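Long-range contacts in metalloregulator ScaR (Streptococcus gordonii, PDB 3HRS), which regulates transcription in response to manganese as a homodimeric DtxR/MntR-family repressor, probably by binding DNA when metal is bound: residues A46-L50 with T61-L67; L77-F81 with L115-P119; T90-H94 with F161-T165; K138-E144 with A206-E212. All coordinates share one frame; numbering follows the deposited sequence.

Contact 1. Residues A46-L50 with T61-L67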
loop_
_atom_site.group_PDB
_atom_site.type_symbol
_atom_site.label_atom_id
_atom_site.label_comp_id
_atom_site.label_asym_id
_atom_site.label_seq_id
_atom_site.Cartn_x
_atom_site.Cartn_y
_atom_site.Cartn_z
ATOM N N ALA A 46 -13.867 -24.809 11.241
ATOM C CA ALA A 46 -13.036 -24.915 12.433
ATOM C C ALA A 46 -12.768 -23.559 13.061
ATOM O O ALA A 46 -12.641 -23.459 14.279
ATOM C CB ALA A 46 -11.732 -25.607 12.117
ATOM N N GLU A 47 -12.675 -22.516 12.234
ATOM C CA GLU A 47 -12.440 -21.175 12.767
ATOM C C GLU A 47 -13.743 -20.521 13.235
ATOM O O GLU A 47 -13.781 -19.354 13.625
ATOM C CB GLU A 47 -11.713 -20.308 11.762
ATOM C CG GLU A 47 -10.220 -20.572 11.704
ATOM C CD GLU A 47 -9.461 -19.429 11.058
ATOM O OE1 GLU A 47 -8.583 -19.710 10.208
ATOM O OE2 GLU A 47 -9.746 -18.252 11.392
ATOM N N GLU A 48 -14.812 -21.299 13.216
ATOM C CA GLU A 48 -16.092 -20.823 13.699
ATOM C C GLU A 48 -16.517 -19.526 12.987
ATOM O O GLU A 48 -17.209 -18.692 13.568
ATOM C CB GLU A 48 -16.042 -20.672 15.217
ATOM C CG GLU A 48 -15.556 -21.939 15.888
ATOM C CD GLU A 48 -15.406 -21.804 17.401
ATOM O OE1 GLU A 48 -15.148 -20.665 17.877
ATOM O OE2 GLU A 48 -15.543 -22.838 18.115
ATOM N N LEU A 49 -16.106 -19.381 11.725
ATOM C CA LEU A 49 -16.603 -18.314 10.844
ATOM C C LEU A 49 -18.000 -18.630 10.290
ATOM O O LEU A 49 -18.817 -17.734 10.116
ATOM C CB LEU A 49 -15.639 -18.089 9.681
ATOM C CG LEU A 49 -14.586 -17.005 9.857
ATOM C CD1 LEU A 49 -14.444 -16.586 11.307
ATOM C CD2 LEU A 49 -13.249 -17.455 9.262
ATOM N N LEU A 50 -18.270 -19.900 10.003
ATOM C CA LEU A 50 -19.621 -20.306 9.638
ATOM C C LEU A 50 -19.992 -21.649 10.258
ATOM O O LEU A 50 -19.117 -22.372 10.736
ATOM C CB LEU A 50 -19.791 -20.317 8.116
ATOM C CG LEU A 50 -18.525 -20.612 7.323
ATOM C CD1 LEU A 50 -18.105 -22.003 7.627
ATOM C CD2 LEU A 50 -18.738 -20.437 5.821
ATOM N N THR A 61 -21.320 -16.815 11.312
ATOM C CA THR A 61 -21.343 -16.537 12.724
ATOM C C THR A 61 -21.054 -15.065 12.909
ATOM O O THR A 61 -20.626 -14.410 11.960
ATOM C CB THR A 61 -20.251 -17.349 13.434
ATOM O OG1 THR A 61 -18.979 -16.810 13.084
ATOM C CG2 THR A 61 -20.313 -18.799 12.982
ATOM N N ASP A 62 -21.278 -14.537 14.111
ATOM C CA ASP A 62 -20.864 -13.174 14.362
ATOM C C ASP A 62 -19.373 -12.984 14.008
ATOM O O ASP A 62 -19.001 -12.025 13.324
ATOM C CB ASP A 62 -21.182 -12.711 15.782
ATOM C CG ASP A 62 -20.828 -11.238 16.004
ATOM O OD1 ASP A 62 -19.619 -10.947 16.232
ATOM O OD2 ASP A 62 -21.750 -10.378 15.935
ATOM N N LEU A 63 -18.514 -13.896 14.423
ATOM C CA LEU A 63 -17.102 -13.730 14.044
ATOM C C LEU A 63 -16.956 -13.656 12.514
ATOM O O LEU A 63 -16.191 -12.824 12.002
ATOM C CB LEU A 63 -16.227 -14.841 14.609
ATOM C CG LEU A 63 -14.723 -14.635 14.570
ATOM C CD1 LEU A 63 -14.281 -13.910 15.830
ATOM C CD2 LEU A 63 -14.017 -15.957 14.463
ATOM N N GLY A 64 -17.705 -14.491 11.789
ATOM C CA GLY A 64 -17.724 -14.418 10.332
ATOM C C GLY A 64 -18.080 -13.041 9.741
ATOM O O GLY A 64 -17.290 -12.447 9.008
ATOM N N LEU A 65 -19.276 -12.548 10.054
ATOM C CA LEU A 65 -19.695 -11.215 9.673
ATOM C C LEU A 65 -18.683 -10.140 10.068
ATOM O O LEU A 65 -18.392 -9.218 9.297
ATOM C CB LEU A 65 -21.045 -10.889 10.302
ATOM C CG LEU A 65 -22.236 -11.317 9.429
ATOM C CD1 LEU A 65 -21.760 -12.221 8.297
ATOM C CD2 LEU A 65 -23.314 -12.012 10.259
ATOM N N LYS A 66 -18.144 -10.240 11.267
ATOM C CA LYS A 66 -17.215 -9.223 11.679
ATOM C C LYS A 66 -16.011 -9.217 10.724
ATOM O O LYS A 66 -15.453 -8.148 10.420
ATOM C CB LYS A 66 -16.800 -9.419 13.138
ATOM C CG LYS A 66 -17.640 -8.589 14.125
ATOM C CD LYS A 66 -17.080 -8.707 15.565
ATOM C CE LYS A 66 -17.786 -7.740 16.524
ATOM N NZ LYS A 66 -19.194 -7.418 16.069
ATOM N N LEU A 67 -15.640 -10.397 10.219
ATOM C CA LEU A 67 -14.512 -10.505 9.291
ATOM C C LEU A 67 -14.879 -9.955 7.938
ATOM O O LEU A 67 -14.104 -9.207 7.336
ATOM C CB LEU A 67 -14.132 -11.940 9.063
ATOM C CG LEU A 67 -12.661 -12.320 8.957
ATOM C CD1 LEU A 67 -12.582 -13.277 7.794
ATOM C CD2 LEU A 67 -11.721 -11.164 8.718
#
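Leu49 and Gly64 bring their CA atoms to 4.1 Å, and beside them Thr61 N donates to Leu49 O over 2.9 Å. Thr61 OG1 donates to Glu48 O at 2.6 Å, tilted slightly from that carbonyl's plane, and accepts from Gly64 N at 2.9 Å, which makes Thr61 the N-cap of helix 62-84. A chi1 of 71° tucks OG1 between the backbone N and the carbonyl carbon, where it can reach both partners. The Glu48 end is itself a helix terminus: with positive phi it is the C' residue of a Schellman motif closing helix 34-46. Beside these polar bonds, Leu63 lays its CD2 branch against CD1 of Leu49 at an oblique angle, while Leu49 CD2 reaches Leu67 CD1 at 4.5 Å. Leu8 of helix 4-13 touches both Leu49 and Leu67. The hairpin of strands 50-53 and 57-60, the wing of the winged helix-turn-helix, starts at Leu50 and returns just before Thr61. One hydroxyl thus couples the end of helix 34-46 to the start of helix 62-84, and the backbone bond from Thr61 N to Leu49 O closes the base of the wing.

Contact 2. Residues L77-F81 with L115-P119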
loop_
_atom_site.group_PDB
_atom_site.type_symbol
_atom_site.label_atom_id
_atom_site.label_comp_id
_atom_site.label_asym_id
_atom_site.label_seq_id
_atom_site.Cartn_x
_atom_site.Cartn_y
_atom_site.Cartn_z
ATOM N N LEU A 77 -12.192 1.219 1.374
ATOM C CA LEU A 77 -11.373 2.389 1.664
ATOM C C LEU A 77 -10.176 2.503 0.683
ATOM O O LEU A 77 -9.859 3.584 0.221
ATOM C CB LEU A 77 -10.935 2.441 3.117
ATOM C CG LEU A 77 -11.999 2.675 4.191
ATOM C CD1 LEU A 77 -11.491 2.265 5.592
ATOM C CD2 LEU A 77 -12.370 4.093 4.204
ATOM N N ILE A 78 -9.553 1.387 0.333
ATOM C CA ILE A 78 -8.519 1.408 -0.694
ATOM C C ILE A 78 -9.136 1.907 -2.005
ATOM O O ILE A 78 -8.539 2.690 -2.741
ATOM C CB ILE A 78 -7.879 0.015 -0.921
ATOM C CG1 ILE A 78 -7.151 -0.486 0.339
ATOM C CG2 ILE A 78 -6.876 0.071 -2.013
ATOM C CD1 ILE A 78 -6.286 0.561 0.968
ATOM N N GLU A 79 -10.340 1.457 -2.308
ATOM C CA GLU A 79 -10.980 1.915 -3.532
ATOM C C GLU A 79 -11.062 3.431 -3.487
ATOM O O GLU A 79 -10.517 4.088 -4.359
ATOM C CB GLU A 79 -12.362 1.307 -3.702
ATOM C CG GLU A 79 -13.125 1.856 -4.882
ATOM C CD GLU A 79 -12.961 1.006 -6.113
ATOM O OE1 GLU A 79 -13.422 1.445 -7.198
ATOM O OE2 GLU A 79 -12.384 -0.104 -5.986
ATOM N N VAL A 80 -11.735 3.971 -2.461
ATOM C CA VAL A 80 -11.858 5.411 -2.260
ATOM C C VAL A 80 -10.512 6.119 -2.295
ATOM O O VAL A 80 -10.403 7.179 -2.871
ATOM C CB VAL A 80 -12.472 5.764 -0.911
ATOM C CG1 VAL A 80 -12.269 7.278 -0.602
ATOM C CG2 VAL A 80 -13.944 5.397 -0.889
ATOM N N PHE A 81 -9.488 5.558 -1.670
ATOM C CA PHE A 81 -8.194 6.232 -1.702
ATOM C C PHE A 81 -7.647 6.291 -3.132
ATOM O O PHE A 81 -7.252 7.337 -3.588
ATOM C CB PHE A 81 -7.180 5.589 -0.735
ATOM C CG PHE A 81 -5.767 6.117 -0.877
ATOM C CD1 PHE A 81 -5.413 7.352 -0.354
ATOM C CD2 PHE A 81 -4.783 5.358 -1.512
ATOM C CE1 PHE A 81 -4.093 7.827 -0.462
ATOM C CE2 PHE A 81 -3.459 5.819 -1.620
ATOM C CZ PHE A 81 -3.113 7.050 -1.098
ATOM N N LEU A 115 -7.530 9.473 7.219
ATOM C CA LEU A 115 -7.012 10.346 6.174
ATOM C C LEU A 115 -8.119 10.747 5.196
ATOM O O LEU A 115 -8.174 11.892 4.743
ATOM C CB LEU A 115 -5.921 9.633 5.399
ATOM C CG LEU A 115 -5.370 10.518 4.305
ATOM C CD1 LEU A 115 -4.926 11.793 4.971
ATOM C CD2 LEU A 115 -4.217 9.817 3.553
ATOM N N LEU A 116 -8.986 9.787 4.879
ATOM C CA LEU A 116 -10.064 9.977 3.935
ATOM C C LEU A 116 -11.247 10.682 4.588
ATOM O O LEU A 116 -12.247 10.963 3.929
ATOM C CB LEU A 116 -10.514 8.639 3.359
ATOM C CG LEU A 116 -9.489 7.764 2.641
ATOM C CD1 LEU A 116 -10.223 6.621 1.970
ATOM C CD2 LEU A 116 -8.676 8.528 1.607
ATOM N N ASP A 117 -11.123 10.975 5.877
ATOM C CA ASP A 117 -12.170 11.677 6.613
ATOM C C ASP A 117 -13.446 10.865 6.736
ATOM O O ASP A 117 -14.549 11.403 6.592
ATOM C CB ASP A 117 -12.475 13.038 5.989
ATOM C CG ASP A 117 -13.198 13.983 6.953
ATOM O OD1 ASP A 117 -13.291 13.672 8.172
ATOM O OD2 ASP A 117 -13.677 15.043 6.479
ATOM N N TYR A 118 -13.284 9.571 6.997
ATOM C CA TYR A 118 -14.392 8.672 7.337
ATOM C C TYR A 118 -15.533 8.633 6.327
ATOM O O TYR A 118 -16.669 8.990 6.654
ATOM C CB TYR A 118 -14.919 8.977 8.736
ATOM C CG TYR A 118 -13.805 9.081 9.741
ATOM C CD1 TYR A 118 -13.315 10.323 10.124
ATOM C CD2 TYR A 118 -13.220 7.943 10.290
ATOM C CE1 TYR A 118 -12.302 10.438 11.033
ATOM C CE2 TYR A 118 -12.183 8.047 11.215
ATOM C CZ TYR A 118 -11.724 9.304 11.573
ATOM O OH TYR A 118 -10.680 9.461 12.475
ATOM N N PRO A 119 -15.228 8.186 5.094
ATOM C CA PRO A 119 -16.248 8.050 4.037
ATOM C C PRO A 119 -17.254 6.936 4.349
ATOM O O PRO A 119 -16.870 5.792 4.588
ATOM C CB PRO A 119 -15.445 7.668 2.791
ATOM C CG PRO A 119 -13.969 7.557 3.236
ATOM C CD PRO A 119 -13.897 7.671 4.705
#
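Leu116 points its two methyl branches at different parts of helix 62-84. Leu116 CD1 enters between Leu77 and Val80: it lies 3.4 Å from Val80 CG1 and 4.0 Å from Leu77 CD2, and it also rests near the carbonyl oxygen of Leu77, whose own bond goes to Phe81 N within the helix. The Val80 and Leu116 side chains run past each other in opposite directions. Leu116 CD2 instead meets the aromatic ring of Phe81 at its edge, in the ring plane, 4.0 Å from Phe81 CD1, and here the two side chains cross at about a right angle. The ring is placed by a chi1 of 171°, which sets Phe81 CG opposite its own backbone N. Leu116 sits just before Asp117, where positive phi and two bonds back into the last turn form the Schellman motif ending helix 106-115; the chain then turns back so that Pro119 also faces helix 62-84. This is an apolar helix-to-loop junction within the metal-binding and dimerisation domain of the DtxR/MntR fold; the same helix turn carries Glu79, a zinc-site residue with no metal bound here, and Val80 lies near Cys122 of that site. Leu77 CD2 approaches the CD and CG side of the proline ring, 3.9 Å from Pro119 CD, with the side chains again nearly perpendicular. At the other end, Leu115 CD2 is 4.5 Å from Phe81 CE1, and the Phe81 ring continues into the dimer interface, meeting Phe81 and packing on Phe108 of the second subunit.

Contact 3. Residues T90-H94 with F161-T165. With SO4 (sulfate ion), chain D.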
loop_
_atom_site.group_PDB
_atom_site.type_symbol
_atom_site.label_atom_id
_atom_site.label_comp_id
_atom_site.label_asym_id
_atom_site.label_seq_id
_atom_site.Cartn_x
_atom_site.Cartn_y
_atom_site.Cartn_z
ATOM N N THR A 90 -10.606 2.817 -13.578
ATOM C CA THR A 90 -11.144 1.488 -13.480
ATOM C C THR A 90 -10.149 0.393 -13.841
ATOM O O THR A 90 -9.997 -0.597 -13.099
ATOM C CB THR A 90 -12.393 1.379 -14.330
ATOM O OG1 THR A 90 -13.437 2.123 -13.684
ATOM C CG2 THR A 90 -12.815 -0.069 -14.458
ATOM N N GLU A 91 -9.471 0.561 -14.966
ATOM C CA GLU A 91 -8.486 -0.429 -15.389
ATOM C C GLU A 91 -7.312 -0.491 -14.413
ATOM O O GLU A 91 -6.891 -1.563 -13.999
ATOM C CB GLU A 91 -7.989 -0.127 -16.803
ATOM C CG GLU A 91 -7.441 -1.350 -17.531
ATOM C CD GLU A 91 -7.182 -1.082 -19.005
ATOM O OE1 GLU A 91 -6.229 -0.328 -19.315
ATOM O OE2 GLU A 91 -7.926 -1.629 -19.853
ATOM N N GLU A 92 -6.786 0.670 -14.049
ATOM C CA GLU A 92 -5.692 0.730 -13.094
ATOM C C GLU A 92 -6.083 0.007 -11.806
ATOM O O GLU A 92 -5.318 -0.800 -11.264
ATOM C CB GLU A 92 -5.301 2.188 -12.822
ATOM C CG GLU A 92 -4.647 2.866 -14.027
ATOM C CD GLU A 92 -4.600 4.384 -13.934
ATOM O OE1 GLU A 92 -3.780 4.996 -14.652
ATOM O OE2 GLU A 92 -5.380 4.972 -13.157
ATOM N N ILE A 93 -7.280 0.292 -11.321
ATOM C CA ILE A 93 -7.738 -0.306 -10.076
ATOM C C ILE A 93 -7.814 -1.815 -10.192
ATOM O O ILE A 93 -7.401 -2.535 -9.294
ATOM C CB ILE A 93 -9.090 0.250 -9.655
ATOM C CG1 ILE A 93 -8.886 1.636 -9.045
ATOM C CG2 ILE A 93 -9.728 -0.660 -8.648
ATOM C CD1 ILE A 93 -10.164 2.331 -8.660
ATOM N N HIS A 94 -8.318 -2.281 -11.322
ATOM C CA HIS A 94 -8.351 -3.705 -11.633
ATOM C C HIS A 94 -6.973 -4.375 -11.642
ATOM O O HIS A 94 -6.847 -5.555 -11.343
ATOM C CB HIS A 94 -9.007 -3.911 -12.993
ATOM C CG HIS A 94 -8.983 -5.330 -13.457
ATOM N ND1 HIS A 94 -9.665 -6.334 -12.804
ATOM C CD2 HIS A 94 -8.355 -5.917 -14.503
ATOM C CE1 HIS A 94 -9.459 -7.480 -13.428
ATOM N NE2 HIS A 94 -8.665 -7.256 -14.459
ATOM N N PHE A 161 -15.170 -5.897 -12.498
ATOM C CA PHE A 161 -14.460 -5.177 -13.552
ATOM C C PHE A 161 -15.121 -5.307 -14.922
ATOM O O PHE A 161 -15.011 -4.409 -15.780
ATOM C CB PHE A 161 -12.993 -5.632 -13.639
ATOM C CG PHE A 161 -12.267 -5.095 -14.845
ATOM C CD1 PHE A 161 -12.146 -3.732 -15.047
ATOM C CD2 PHE A 161 -11.724 -5.953 -15.785
ATOM C CE1 PHE A 161 -11.495 -3.234 -16.165
ATOM C CE2 PHE A 161 -11.074 -5.462 -16.898
ATOM C CZ PHE A 161 -10.959 -4.098 -17.090
ATOM N N ASP A 162 -15.780 -6.437 -15.142
ATOM C CA ASP A 162 -16.433 -6.642 -16.418
ATOM C C ASP A 162 -17.735 -5.860 -16.422
ATOM O O ASP A 162 -18.104 -5.242 -17.420
ATOM C CB ASP A 162 -16.655 -8.129 -16.689
ATOM C CG ASP A 162 -15.434 -8.794 -17.311
ATOM O OD1 ASP A 162 -15.443 -10.038 -17.454
ATOM O OD2 ASP A 162 -14.469 -8.068 -17.657
ATOM N N LEU A 163 -18.410 -5.857 -15.282
ATOM C CA LEU A 163 -19.635 -5.093 -15.154
ATOM C C LEU A 163 -19.337 -3.617 -15.324
ATOM O O LEU A 163 -20.026 -2.942 -16.084
ATOM C CB LEU A 163 -20.288 -5.345 -13.803
ATOM C CG LEU A 163 -21.572 -4.580 -13.534
ATOM C CD1 LEU A 163 -22.599 -4.997 -14.540
ATOM C CD2 LEU A 163 -22.073 -4.849 -12.118
ATOM N N LEU A 164 -18.314 -3.113 -14.629
ATOM C CA LEU A 164 -17.995 -1.699 -14.739
ATOM C C LEU A 164 -17.759 -1.351 -16.199
ATOM O O LEU A 164 -18.323 -0.377 -16.717
ATOM C CB LEU A 164 -16.782 -1.323 -13.891
ATOM C CG LEU A 164 -16.982 -0.774 -12.469
ATOM C CD1 LEU A 164 -18.326 -1.101 -11.866
ATOM C CD2 LEU A 164 -15.909 -1.308 -11.561
ATOM N N THR A 165 -16.930 -2.156 -16.860
ATOM C CA THR A 165 -16.589 -1.922 -18.264
ATOM C C THR A 165 -17.859 -1.858 -19.118
ATOM O O THR A 165 -18.019 -0.975 -19.957
ATOM C CB THR A 165 -15.584 -2.981 -18.800
ATOM O OG1 THR A 165 -14.281 -2.723 -18.266
ATOM C CG2 THR A 165 -15.482 -2.919 -20.293
HETATM S S SO4 D . -12.733 -8.075 -10.432
HETATM O O1 SO4 D . -11.397 -8.609 -10.179
HETATM O O2 SO4 D . -12.589 -6.696 -10.891
HETATM O O3 SO4 D . -13.402 -8.909 -11.432
HETATM O O4 SO4 D . -13.519 -8.080 -9.198
#
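His94 and Phe161 both carry CG opposite their backbone N (chi1 175° and 171°), and these torsions send the two rings into the gap between nearly antiparallel helix segments whose axes are 10.7 Å apart. The rings stack face to face, centroids 3.9 Å apart and planes 11° from parallel. They are displaced along one another: Phe161 CD2 sits over the middle of the imidazole, whereas His94 CG lies toward the rim of the phenyl ring. His94 CB also comes over the phenyl face, a CH-pi contact 4.0 Å from the centroid. The Thr90 methyl CG2 closes in on the same ring from its edge, in plane, 3.8 Å from Phe161 CD1. A sulfate, probably from the crystallisation liquor, sits at the N-terminal end of helix 161-168; Phe161 N gives a weak hydrogen bond to its O2 at 3.1 Å, and that oxygen is 3.5 Å from His94 ND1. Thr90 OG1 bonds to Glu168 in the last turn of the same helix. Across this joint between the metal-binding and FeoA domains, aromatic and methyl contacts carry the direct packing, and the helix N-terminus, perhaps with a protonated imidazole, would favour an anion alongside.

Contact 4. Residues K138-E144 with A206-E212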
loop_
_atom_site.group_PDB
_atom_site.type_symbol
_atom_site.label_atom_id
_atom_site.label_comp_id
_atom_site.label_asym_id
_atom_site.label_seq_id
_atom_site.Cartn_x
_atom_site.Cartn_y
_atom_site.Cartn_z
ATOM N N LYS A 138 -26.359 0.508 2.396
ATOM C CA LYS A 138 -27.321 1.598 2.287
ATOM C C LYS A 138 -28.297 1.261 1.185
ATOM O O LYS A 138 -29.486 1.524 1.315
ATOM C CB LYS A 138 -26.617 2.913 1.969
ATOM C CG LYS A 138 -27.474 4.191 1.954
ATOM C CD LYS A 138 -26.606 5.394 1.484
ATOM C CE LYS A 138 -27.424 6.638 1.085
ATOM N NZ LYS A 138 -26.671 7.622 0.207
ATOM N N HIS A 139 -27.792 0.664 0.110
ATOM C CA HIS A 139 -28.610 0.404 -1.072
ATOM C C HIS A 139 -28.833 -1.066 -1.371
ATOM O O HIS A 139 -27.960 -1.730 -1.953
ATOM C CB HIS A 139 -28.008 1.055 -2.315
ATOM C CG HIS A 139 -27.820 2.521 -2.175
ATOM N ND1 HIS A 139 -28.648 3.296 -1.396
ATOM C CD2 HIS A 139 -26.902 3.359 -2.710
ATOM C CE1 HIS A 139 -28.245 4.554 -1.451
ATOM N NE2 HIS A 139 -27.191 4.620 -2.247
ATOM N N LYS A 140 -30.027 -1.552 -1.031
ATOM C CA LYS A 140 -30.366 -2.937 -1.283
ATOM C C LYS A 140 -31.239 -3.166 -2.519
ATOM O O LYS A 140 -31.169 -4.232 -3.127
ATOM C CB LYS A 140 -30.980 -3.561 -0.035
ATOM C CG LYS A 140 -29.946 -4.275 0.809
ATOM C CD LYS A 140 -30.493 -4.679 2.162
ATOM C CE LYS A 140 -30.383 -3.540 3.157
ATOM N NZ LYS A 140 -30.846 -3.974 4.504
ATOM N N LEU A 141 -32.039 -2.176 -2.905
ATOM C CA LEU A 141 -33.033 -2.370 -3.969
ATOM C C LEU A 141 -32.422 -2.514 -5.371
ATOM O O LEU A 141 -31.923 -1.550 -5.961
ATOM C CB LEU A 141 -34.085 -1.258 -3.927
ATOM C CG LEU A 141 -35.344 -1.348 -4.807
ATOM C CD1 LEU A 141 -35.254 -0.467 -6.051
ATOM C CD2 LEU A 141 -35.680 -2.783 -5.188
ATOM N N THR A 142 -32.474 -3.737 -5.896
ATOM C CA THR A 142 -31.881 -4.061 -7.195
ATOM C C THR A 142 -32.841 -3.735 -8.343
ATOM O O THR A 142 -34.045 -3.630 -8.138
ATOM C CB THR A 142 -31.408 -5.545 -7.254
ATOM O OG1 THR A 142 -30.666 -5.774 -8.456
ATOM C CG2 THR A 142 -32.575 -6.490 -7.236
ATOM N N LEU A 143 -32.311 -3.559 -9.549
ATOM C CA LEU A 143 -33.159 -3.189 -10.669
ATOM C C LEU A 143 -34.206 -4.274 -10.905
ATOM O O LEU A 143 -35.394 -3.980 -11.070
ATOM C CB LEU A 143 -32.343 -2.956 -11.943
ATOM C CG LEU A 143 -33.136 -2.465 -13.170
ATOM C CD1 LEU A 143 -33.833 -1.141 -12.870
ATOM C CD2 LEU A 143 -32.288 -2.355 -14.454
ATOM N N GLU A 144 -33.772 -5.527 -10.916
ATOM C CA GLU A 144 -34.700 -6.608 -11.212
ATOM C C GLU A 144 -35.859 -6.672 -10.213
ATOM O O GLU A 144 -36.999 -6.954 -10.600
ATOM C CB GLU A 144 -33.991 -7.960 -11.310
ATOM C CG GLU A 144 -33.995 -8.775 -10.032
ATOM C CD GLU A 144 -33.696 -10.237 -10.295
ATOM O OE1 GLU A 144 -32.827 -10.810 -9.599
ATOM O OE2 GLU A 144 -34.320 -10.808 -11.213
ATOM N N ALA A 206 -29.338 -6.612 -14.666
ATOM C CA ALA A 206 -30.297 -5.838 -13.877
ATOM C C ALA A 206 -30.198 -6.230 -12.411
ATOM O O ALA A 206 -30.544 -5.464 -11.512
ATOM C CB ALA A 206 -31.707 -6.056 -14.388
ATOM N N GLN A 207 -29.707 -7.440 -12.201
ATOM C CA GLN A 207 -29.575 -8.055 -10.898
ATOM C C GLN A 207 -28.439 -7.388 -10.115
ATOM O O GLN A 207 -28.390 -7.445 -8.880
ATOM C CB GLN A 207 -29.245 -9.522 -11.141
ATOM C CG GLN A 207 -29.452 -10.475 -9.989
ATOM C CD GLN A 207 -28.850 -11.840 -10.295
ATOM O OE1 GLN A 207 -29.115 -12.822 -9.600
ATOM N NE2 GLN A 207 -28.031 -11.903 -11.348
ATOM N N GLN A 208 -27.535 -6.742 -10.848
ATOM C CA GLN A 208 -26.279 -6.236 -10.297
ATOM C C GLN A 208 -26.244 -4.721 -10.154
ATOM O O GLN A 208 -25.225 -4.146 -9.799
ATOM C CB GLN A 208 -25.132 -6.633 -11.214
ATOM C CG GLN A 208 -24.636 -8.042 -11.054
ATOM C CD GLN A 208 -23.679 -8.411 -12.161
ATOM O OE1 GLN A 208 -22.487 -8.611 -11.931
ATOM N NE2 GLN A 208 -24.193 -8.478 -13.382
ATOM N N ILE A 209 -27.354 -4.079 -10.463
ATOM C CA ILE A 209 -27.436 -2.636 -10.470
ATOM C C ILE A 209 -28.452 -2.247 -9.412
ATOM O O ILE A 209 -29.546 -2.824 -9.343
ATOM C CB ILE A 209 -27.928 -2.185 -11.836
ATOM C CG1 ILE A 209 -26.775 -2.194 -12.823
ATOM C CG2 ILE A 209 -28.586 -0.826 -11.770
ATOM C CD1 ILE A 209 -27.268 -2.324 -14.237
ATOM N N TYR A 210 -28.107 -1.285 -8.574
ATOM C CA TYR A 210 -28.978 -0.961 -7.460
ATOM C C TYR A 210 -29.549 0.434 -7.611
ATOM O O TYR A 210 -28.793 1.389 -7.845
ATOM C CB TYR A 210 -28.198 -1.065 -6.156
ATOM C CG TYR A 210 -27.708 -2.447 -5.861
ATOM C CD1 TYR A 210 -26.668 -3.003 -6.591
ATOM C CD2 TYR A 210 -28.280 -3.205 -4.840
ATOM C CE1 TYR A 210 -26.201 -4.278 -6.307
ATOM C CE2 TYR A 210 -27.827 -4.479 -4.551
ATOM C CZ TYR A 210 -26.788 -5.007 -5.285
ATOM O OH TYR A 210 -26.345 -6.269 -5.008
ATOM N N VAL A 211 -30.868 0.557 -7.464
ATOM C CA VAL A 211 -31.529 1.849 -7.637
ATOM C C VAL A 211 -32.397 2.288 -6.459
ATOM O O VAL A 211 -32.684 1.510 -5.549
ATOM C CB VAL A 211 -32.400 1.850 -8.868
ATOM C CG1 VAL A 211 -31.552 1.561 -10.086
ATOM C CG2 VAL A 211 -33.532 0.823 -8.708
ATOM N N GLU A 212 -32.806 3.549 -6.491
ATOM C CA GLU A 212 -33.719 4.087 -5.493
ATOM C C GLU A 212 -34.651 5.104 -6.145
ATOM O O GLU A 212 -34.192 6.081 -6.737
ATOM C CB GLU A 212 -32.955 4.705 -4.319
ATOM C CG GLU A 212 -33.068 3.895 -3.035
ATOM C CD GLU A 212 -31.821 3.108 -2.730
ATOM O OE1 GLU A 212 -30.822 3.316 -3.438
ATOM O OE2 GLU A 212 -31.828 2.291 -1.784
#
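Leu141 O is gripped twice by the strand opposite: Val211 N donates at 2.8 Å, and Tyr210 CA makes a C-H...O contact at 3.4 Å. The pattern repeats at Ile209 O, which accepts from Leu143 N at 2.9 Å and is approached by Thr142 CA. These bonds flank Thr142 and Tyr210, making them a non-hydrogen-bonded antiparallel pair in a single beta bridge. Thr142 OG1, opposite its backbone N (chi1 -172°), is directed toward the end of helix 203-206 and lies 2.9 Å from Gln207 O. In this way 138-144 runs along strand 209-212, whose backbone also bonds to strand 150-157, at the edge of the SH3-like sheet of the FeoA domain. Leu141 CD1 lies against Val211 CG2, the side chains crossing at a slant, while Leu143 CD2 packs on Ala206 CB at 3.7 Å. At the far end the Glu212 carboxylate comes over one face of the His139 ring, its plane turned 56° from the imidazole; OE1 is 3.0 Å from His139 ND1, but the angle is too poor for a hydrogen bond. Tyr210 turns a ring edge to Lys140 O and hydrogen-bonds through its OH to His158.

Contacts 2, 3 and 4 form a touching series. Glu79 OE1 of contact 2 packs on Ile93 CD1 of contact 3 at 3.7 Å, and Leu163 CD2 of contact 3 meets Gln208 CB of contact 4, also at 3.7 Å. Contact 1 stands apart, its centre 25 Å from that of contact 2, but helix 62-84 serves both. The zinc-binding residues Glu79, Cys122, His124 and Asp159, without metal in this chain, lie along the series: the side chain of Val80 is about 4 Å from that of Cys122, and that of Leu164 about 4 Å from those of His124 and Asp159. Contact 4 is farther out, with the side chain of Tyr210 about 9 Å from that of His124.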